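Local atomic coordinates of 2,4-dihydroxyhept-2-ene-1,7-dioic acid aldolase (Kordia algicida OT-1, PDB entry 6BDE), a protein that binds heme b and probably serves as a heme nitric oxide/oxygen (H-NOX) sensor in nitric oxide signalling. Residues 111-123 with 128-140. The protein carries 1 engineered substitution. Residues are numbered along the deposited sequence; the frame is centred on the assembly and turned at random.
Sequences YPDAELPTFVVEE and SLTMIYKSSRAMH. With HEM (protoporphyrin IX containing Fe), chain B.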
loop_
_atom_site.group_PDB
_atom_site.type_symbol
_atom_site.label_atom_id
_atom_site.label_comp_id
_atom_site.label_asym_id
_atom_site.label_seq_id
_atom_site.Cartn_x
_atom_site.Cartn_y
_atom_site.Cartn_z
ATOM N N TYR A 111 -10.409 -5.841 -11.240
ATOM C CA TYR A 111 -9.323 -5.875 -12.219
ATOM C C TYR A 111 -8.862 -7.314 -12.391
ATOM O O TYR A 111 -8.055 -7.809 -11.584
ATOM C CB TYR A 111 -8.163 -4.985 -11.772
ATOM C CG TYR A 111 -8.567 -3.555 -11.467
ATOM C CD1 TYR A 111 -8.956 -2.691 -12.481
ATOM C CD2 TYR A 111 -8.563 -3.074 -10.163
ATOM C CE1 TYR A 111 -9.329 -1.389 -12.210
ATOM C CE2 TYR A 111 -8.936 -1.771 -9.881
ATOM C CZ TYR A 111 -9.318 -0.933 -10.909
ATOM O OH TYR A 111 -9.690 0.364 -10.637
ATOM N N PRO A 112 -9.348 -8.032 -13.407
ATOM C CA PRO A 112 -8.874 -9.409 -13.621
ATOM C C PRO A 112 -7.386 -9.496 -13.892
ATOM O O PRO A 112 -6.786 -10.548 -13.641
ATOM C CB PRO A 112 -9.698 -9.886 -14.827
ATOM C CG PRO A 112 -10.195 -8.629 -15.480
ATOM C CD PRO A 112 -10.393 -7.648 -14.369
ATOM N N ASP A 113 -6.768 -8.425 -14.384
ATOM C CA ASP A 113 -5.332 -8.380 -14.609
ATOM C C ASP A 113 -4.560 -7.884 -13.393
ATOM O O ASP A 113 -3.381 -7.539 -13.521
ATOM C CB ASP A 113 -5.015 -7.492 -15.815
ATOM C CG ASP A 113 -5.551 -8.057 -17.114
ATOM O OD1 ASP A 113 -5.843 -9.271 -17.161
ATOM O OD2 ASP A 113 -5.686 -7.287 -18.087
ATOM N N ALA A 114 -5.195 -7.838 -12.224
ATOM C CA ALA A 114 -4.527 -7.330 -11.033
ATOM C C ALA A 114 -3.372 -8.238 -10.637
ATOM O O ALA A 114 -3.447 -9.464 -10.762
ATOM C CB ALA A 114 -5.517 -7.208 -9.875
ATOM N N GLU A 115 -2.293 -7.623 -10.163
ATOM C CA GLU A 115 -1.130 -8.336 -9.643
ATOM C C GLU A 115 -1.020 -7.972 -8.167
ATOM O O GLU A 115 -0.574 -6.873 -7.818
ATOM C CB GLU A 115 0.126 -7.982 -10.430
ATOM C CG GLU A 115 0.057 -8.431 -11.885
ATOM C CD GLU A 115 1.264 -8.009 -12.697
ATOM O OE1 GLU A 115 2.367 -7.914 -12.122
ATOM O OE2 GLU A 115 1.106 -7.773 -13.914
ATOM N N LEU A 116 -1.440 -8.894 -7.306
ATOM C CA LEU A 116 -1.637 -8.634 -5.893
ATOM C C LEU A 116 -0.671 -9.456 -5.047
ATOM O O LEU A 116 -0.198 -10.508 -5.484
ATOM C CB LEU A 116 -3.081 -8.964 -5.491
ATOM C CG LEU A 116 -4.156 -8.204 -6.270
ATOM C CD1 LEU A 116 -5.499 -8.906 -6.162
ATOM C CD2 LEU A 116 -4.255 -6.769 -5.773
ATOM N N PRO A 117 -0.356 -9.000 -3.840
ATOM C CA PRO A 117 0.491 -9.785 -2.941
ATOM C C PRO A 117 -0.328 -10.885 -2.273
ATOM O O PRO A 117 -1.534 -11.009 -2.476
ATOM C CB PRO A 117 0.970 -8.746 -1.928
ATOM C CG PRO A 117 -0.171 -7.793 -1.838
ATOM C CD PRO A 117 -0.771 -7.726 -3.225
ATOM N N THR A 118 0.353 -11.691 -1.467
ATOM C CA THR A 118 -0.293 -12.706 -0.650
ATOM C C THR A 118 -0.100 -12.374 0.823
ATOM O O THR A 118 0.984 -11.949 1.238
ATOM C CB THR A 118 0.260 -14.105 -0.946
ATOM O OG1 THR A 118 1.690 -14.060 -1.002
ATOM C CG2 THR A 118 -0.275 -14.613 -2.272
ATOM N N PHE A 119 -1.163 -12.544 1.602
ATOM C CA PHE A 119 -1.119 -12.407 3.050
ATOM C C PHE A 119 -1.582 -13.716 3.669
ATOM O O PHE A 119 -2.669 -14.207 3.346
ATOM C CB PHE A 119 -2.000 -11.252 3.536
ATOM C CG PHE A 119 -1.392 -9.891 3.331
ATOM C CD1 PHE A 119 -0.501 -9.367 4.255
ATOM C CD2 PHE A 119 -1.724 -9.130 2.222
ATOM C CE1 PHE A 119 0.054 -8.113 4.072
ATOM C CE2 PHE A 119 -1.172 -7.875 2.033
ATOM C CZ PHE A 119 -0.282 -7.366 2.959
ATOM N N VAL A 120 -0.760 -14.284 4.545
ATOM C CA VAL A 120 -1.065 -15.546 5.210
ATOM C C VAL A 120 -1.081 -15.299 6.710
ATOM O O VAL A 120 -0.063 -14.898 7.290
ATOM C CB VAL A 120 -0.054 -16.643 4.846
ATOM C CG1 VAL A 120 -0.426 -17.953 5.523
ATOM C CG2 VAL A 120 0.017 -16.814 3.339
ATOM N N VAL A 121 -2.230 -15.537 7.335
ATOM C CA VAL A 121 -2.360 -15.378 8.779
ATOM C C VAL A 121 -1.709 -16.570 9.469
ATOM O O VAL A 121 -1.984 -17.727 9.127
ATOM C CB VAL A 121 -3.836 -15.245 9.181
ATOM C CG1 VAL A 121 -3.969 -15.163 10.696
ATOM C CG2 VAL A 121 -4.459 -14.027 8.519
ATOM N N GLU A 122 -0.834 -16.289 10.433
ATOM C CA GLU A 122 -0.244 -17.322 11.272
ATOM C C GLU A 122 -0.782 -17.320 12.694
ATOM O O GLU A 122 -0.906 -18.388 13.295
ATOM C CB GLU A 122 1.282 -17.170 11.315
ATOM C CG GLU A 122 1.963 -17.430 9.981
ATOM C CD GLU A 122 3.476 -17.433 10.086
ATOM O OE1 GLU A 122 4.010 -16.828 11.041
ATOM O OE2 GLU A 122 4.132 -18.041 9.214
ATOM N N GLU A 123 -1.101 -16.148 13.240
ATOM C CA GLU A 123 -1.706 -16.021 14.557
ATOM C C GLU A 123 -2.723 -14.890 14.518
ATOM O O GLU A 123 -2.560 -13.916 13.779
ATOM C CB GLU A 123 -0.662 -15.743 15.648
ATOM C CG GLU A 123 0.399 -16.820 15.800
ATOM C CD GLU A 123 1.518 -16.404 16.731
ATOM O OE1 GLU A 123 1.258 -15.608 17.657
ATOM O OE2 GLU A 123 2.659 -16.871 16.534
ATOM N N SER A 128 -4.667 -8.789 18.190
ATOM C CA SER A 128 -3.349 -9.103 17.657
ATOM C C SER A 128 -3.505 -9.848 16.340
ATOM O O SER A 128 -4.512 -10.520 16.102
ATOM C CB SER A 128 -2.521 -9.941 18.637
ATOM O OG SER A 128 -1.140 -9.856 18.333
ATOM N N LEU A 129 -2.493 -9.723 15.484
ATOM C CA LEU A 129 -2.515 -10.374 14.180
ATOM C C LEU A 129 -1.095 -10.460 13.643
ATOM O O LEU A 129 -0.400 -9.444 13.562
ATOM C CB LEU A 129 -3.409 -9.611 13.196
ATOM C CG LEU A 129 -3.473 -10.177 11.774
ATOM C CD1 LEU A 129 -4.149 -11.537 11.780
ATOM C CD2 LEU A 129 -4.198 -9.216 10.850
ATOM N N THR A 130 -0.672 -11.669 13.282
ATOM C CA THR A 130 0.629 -11.901 12.668
ATOM C C THR A 130 0.405 -12.492 11.285
ATOM O O THR A 130 -0.202 -13.561 11.155
ATOM C CB THR A 130 1.492 -12.833 13.522
ATOM O OG1 THR A 130 1.758 -12.216 14.789
ATOM C CG2 THR A 130 2.813 -13.128 12.822
ATOM N N MET A 131 0.886 -11.796 10.257
ATOM C CA MET A 131 0.697 -12.211 8.876
ATOM C C MET A 131 2.026 -12.199 8.137
ATOM O O MET A 131 2.926 -11.415 8.452
ATOM C CB MET A 131 -0.300 -11.303 8.143
ATOM C CG MET A 131 -1.731 -11.415 8.630
ATOM S SD MET A 131 -2.877 -10.562 7.533
ATOM C CE MET A 131 -2.241 -8.892 7.610
ATOM N N ILE A 132 2.136 -13.076 7.144
ATOM C CA ILE A 132 3.298 -13.135 6.267
ATOM C C ILE A 132 2.925 -12.479 4.945
ATOM O O ILE A 132 1.981 -12.911 4.271
ATOM C CB ILE A 132 3.775 -14.580 6.050
ATOM C CG1 ILE A 132 4.065 -15.256 7.389
ATOM C CG2 ILE A 132 5.017 -14.597 5.172
ATOM C CD1 ILE A 132 5.160 -14.582 8.187
ATOM N N TYR A 133 3.660 -11.436 4.581
ATOM C CA TYR A 133 3.475 -10.735 3.319
ATOM C C TYR A 133 4.493 -11.259 2.317
ATOM O O TYR A 133 5.685 -11.342 2.625
ATOM C CB TYR A 133 3.636 -9.225 3.516
ATOM C CG TYR A 133 3.864 -8.427 2.247
ATOM C CD1 TYR A 133 2.792 -7.949 1.505
ATOM C CD2 TYR A 133 5.149 -8.129 1.808
ATOM C CE1 TYR A 133 2.993 -7.212 0.354
ATOM C CE2 TYR A 133 5.358 -7.396 0.655
ATOM C CZ TYR A 133 4.276 -6.939 -0.068
ATOM O OH TYR A 133 4.475 -6.205 -1.216
ATOM N N LYS A 134 4.023 -11.622 1.126
ATOM C CA LYS A 134 4.891 -12.122 0.067
ATOM C C LYS A 134 4.531 -11.427 -1.235
ATOM O O LYS A 134 3.370 -11.458 -1.657
ATOM C CB LYS A 134 4.772 -13.642 -0.079
ATOM C CG LYS A 134 5.561 -14.420 0.960
ATOM C CD LYS A 134 5.677 -15.892 0.598
ATOM C CE LYS A 134 6.394 -16.663 1.695
ATOM N NZ LYS A 134 6.625 -18.087 1.332
ATOM N N SER A 135 5.527 -10.803 -1.864
ATOM C CA SER A 135 5.351 -10.152 -3.157
ATOM C C SER A 135 6.705 -9.809 -3.761
ATOM O O SER A 135 7.566 -9.243 -3.080
ATOM C CB SER A 135 4.503 -8.888 -3.022
ATOM O OG SER A 135 4.521 -8.141 -4.227
ATOM N N SER A 136 6.901 -10.139 -5.039
ATOM C CA SER A 136 8.153 -9.802 -5.709
ATOM C C SER A 136 8.375 -8.298 -5.794
ATOM O O SER A 136 9.508 -7.862 -6.028
ATOM C CB SER A 136 8.177 -10.409 -7.112
ATOM O OG SER A 136 7.150 -9.855 -7.918
ATOM N N ARG A 137 7.326 -7.500 -5.607
ATOM C CA ARG A 137 7.415 -6.051 -5.721
ATOM C C ARG A 137 7.867 -5.375 -4.434
ATOM O O ARG A 137 8.193 -4.182 -4.464
ATOM C CB ARG A 137 6.060 -5.486 -6.166
ATOM C CG ARG A 137 5.646 -5.959 -7.555
ATOM C CD ARG A 137 4.200 -5.619 -7.866
ATOM N NE ARG A 137 3.266 -6.532 -7.215
ATOM C CZ ARG A 137 2.942 -7.732 -7.688
ATOM N NH1 ARG A 137 3.481 -8.171 -8.817
ATOM N NH2 ARG A 137 2.080 -8.495 -7.029
ATOM N N ALA A 138 7.894 -6.103 -3.315
ATOM C CA ALA A 138 8.459 -5.614 -2.055
ATOM C C ALA A 138 7.833 -4.289 -1.629
ATOM O O ALA A 138 8.524 -3.351 -1.225
ATOM C CB ALA A 138 9.980 -5.491 -2.151
ATOM N N MET A 139 6.508 -4.209 -1.721
ATOM C CA MET A 139 5.764 -3.011 -1.334
ATOM C C MET A 139 5.185 -3.136 0.069
ATOM O O MET A 139 4.033 -2.770 0.316
ATOM C CB MET A 139 4.668 -2.719 -2.354
ATOM C CG MET A 139 5.208 -2.364 -3.731
ATOM S SD MET A 139 3.922 -2.050 -4.953
ATOM C CE MET A 139 3.084 -0.650 -4.215
ATOM N N HIS A 140 5.988 -3.645 1.009
ATOM C CA HIS A 140 5.502 -3.872 2.367
ATOM C C HIS A 140 5.076 -2.573 3.040
ATOM O O HIS A 140 4.107 -2.553 3.810
ATOM C CB HIS A 140 6.581 -4.578 3.192
ATOM C CG HIS A 140 7.973 -4.108 2.899
ATOM N ND1 HIS A 140 8.510 -2.973 3.465
ATOM C CD2 HIS A 140 8.939 -4.624 2.103
ATOM C CE1 HIS A 140 9.745 -2.807 3.030
ATOM N NE2 HIS A 140 10.031 -3.796 2.202
HETATM C CHA HEM B . -2.069 -3.770 -4.641
HETATM C CHB HEM B . -7.373 -2.662 -4.287
HETATM C CHC HEM B . -7.166 -3.333 1.180
HETATM C CHD HEM B . -1.793 -4.201 0.855
HETATM C C1A HEM B . -3.733 -3.403 -4.640
HETATM C C2A HEM B . -4.072 -2.884 -5.912
HETATM C C3A HEM B . -5.377 -2.616 -5.818
HETATM C C4A HEM B . -5.721 -2.984 -4.503
HETATM C CMA HEM B . -6.292 -2.044 -6.899
HETATM C CAA HEM B . -3.165 -2.703 -7.128
HETATM C CBA HEM B . -3.199 -4.002 -7.939
HETATM C CGA HEM B . -2.425 -3.862 -9.247
HETATM O O1A HEM B . -2.511 -4.762 -10.125
HETATM O O2A HEM B . -1.704 -2.851 -9.454
HETATM C C1B HEM B . -7.571 -2.757 -2.647
HETATM C C2B HEM B . -8.877 -2.225 -2.024
HETATM C C3B HEM B . -8.755 -2.429 -0.618
HETATM C C4B HEM B . -7.409 -3.070 -0.442
HETATM C CMB HEM B . -10.062 -1.615 -2.772
HETATM C CAB HEM B . -9.762 -2.099 0.479
HETATM C CBB HEM B . -10.981 -2.595 0.442
HETATM C C1C HEM B . -5.474 -3.587 1.247
HETATM C C2C HEM B . -5.005 -3.458 2.573
HETATM C C3C HEM B . -3.681 -3.672 2.486
HETATM C C4C HEM B . -3.448 -3.921 1.120
HETATM C CMC HEM B . -5.820 -3.147 3.826
HETATM C CAC HEM B . -2.657 -3.665 3.616
HETATM C CBC HEM B . -2.204 -4.804 4.092
HETATM C C1D HEM B . -1.672 -4.070 -0.810
HETATM C C2D HEM B . -0.216 -3.951 -1.192
HETATM C C3D HEM B . -0.221 -3.836 -2.608
HETATM C C4D HEM B . -1.703 -3.886 -3.038
HETATM C CMD HEM B . 1.002 -3.969 -0.271
HETATM C CAD HEM B . 1.002 -3.696 -3.515
HETATM C CBD HEM B . 1.126 -4.887 -4.459
HETATM C CGD HEM B . 2.107 -5.892 -3.865
HETATM O O1D HEM B . 2.472 -5.771 -2.666
HETATM O O2D HEM B . 2.540 -6.837 -4.574
HETATM N NA HEM B . -4.711 -3.439 -3.640
HETATM N NB HEM B . -6.530 -3.259 -1.627
HETATM N NC HEM B . -4.534 -3.820 0.237
HETATM N ND HEM B . -2.711 -3.963 -1.872
HETATM FE FE HEM B . -4.720 -4.149 -1.746
HETATM O O HOH W 1 5.411 -7.444 -10.815
HETATM O O HOH W 2 1.663 -11.309 -7.874
HETATM O O HOH W 3 2.173 -14.507 1.900
#
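F119 and Y133 form a non-hydrogen-bonded pair of the antiparallel strands 118-121 and 128-134, their rings oblique, planes at 52° and centroids 5.4 Å apart. F119 CZ reaches the Y133 ring edge at CD1 (3.5 Å); M131, bent at chi3, sets CE against F119 CD1 and SD 5.2 Å from that ring's centroid, an oblique Met-aromatic contact. P117 CB closes on Y133 CE1 at 3.4 Å. With CG anti to the backbone N (chi1 163°), Y133 extends so that OH donates to heme O1D (2.5 Å) and accepts from M139 N. A phenylalanine here would probably leave O1D and M139 N without this shared partner. O2D of that propionate accepts hydrogen bonds from R137 NE (2.8 Å) and, weakly, R137 NH2; S135 OG also donates, at a doubtfully short separation. The E115-R137 salt bridge rests on charge: OE1 lies 3.5 Å from NH1, well out of the guanidinium plane; E115 O sits over one face, and OE2 pairs with R44. E115 N donates to the second propionate at O1A (2.9 Å, 172°). T130 O takes E122 N and, weakly, E123 N, marking a classic beta bulge. Y133, S135 and R137 form the propionate-binding Tyr-x-Ser-x-Arg motif of H-NOX domains.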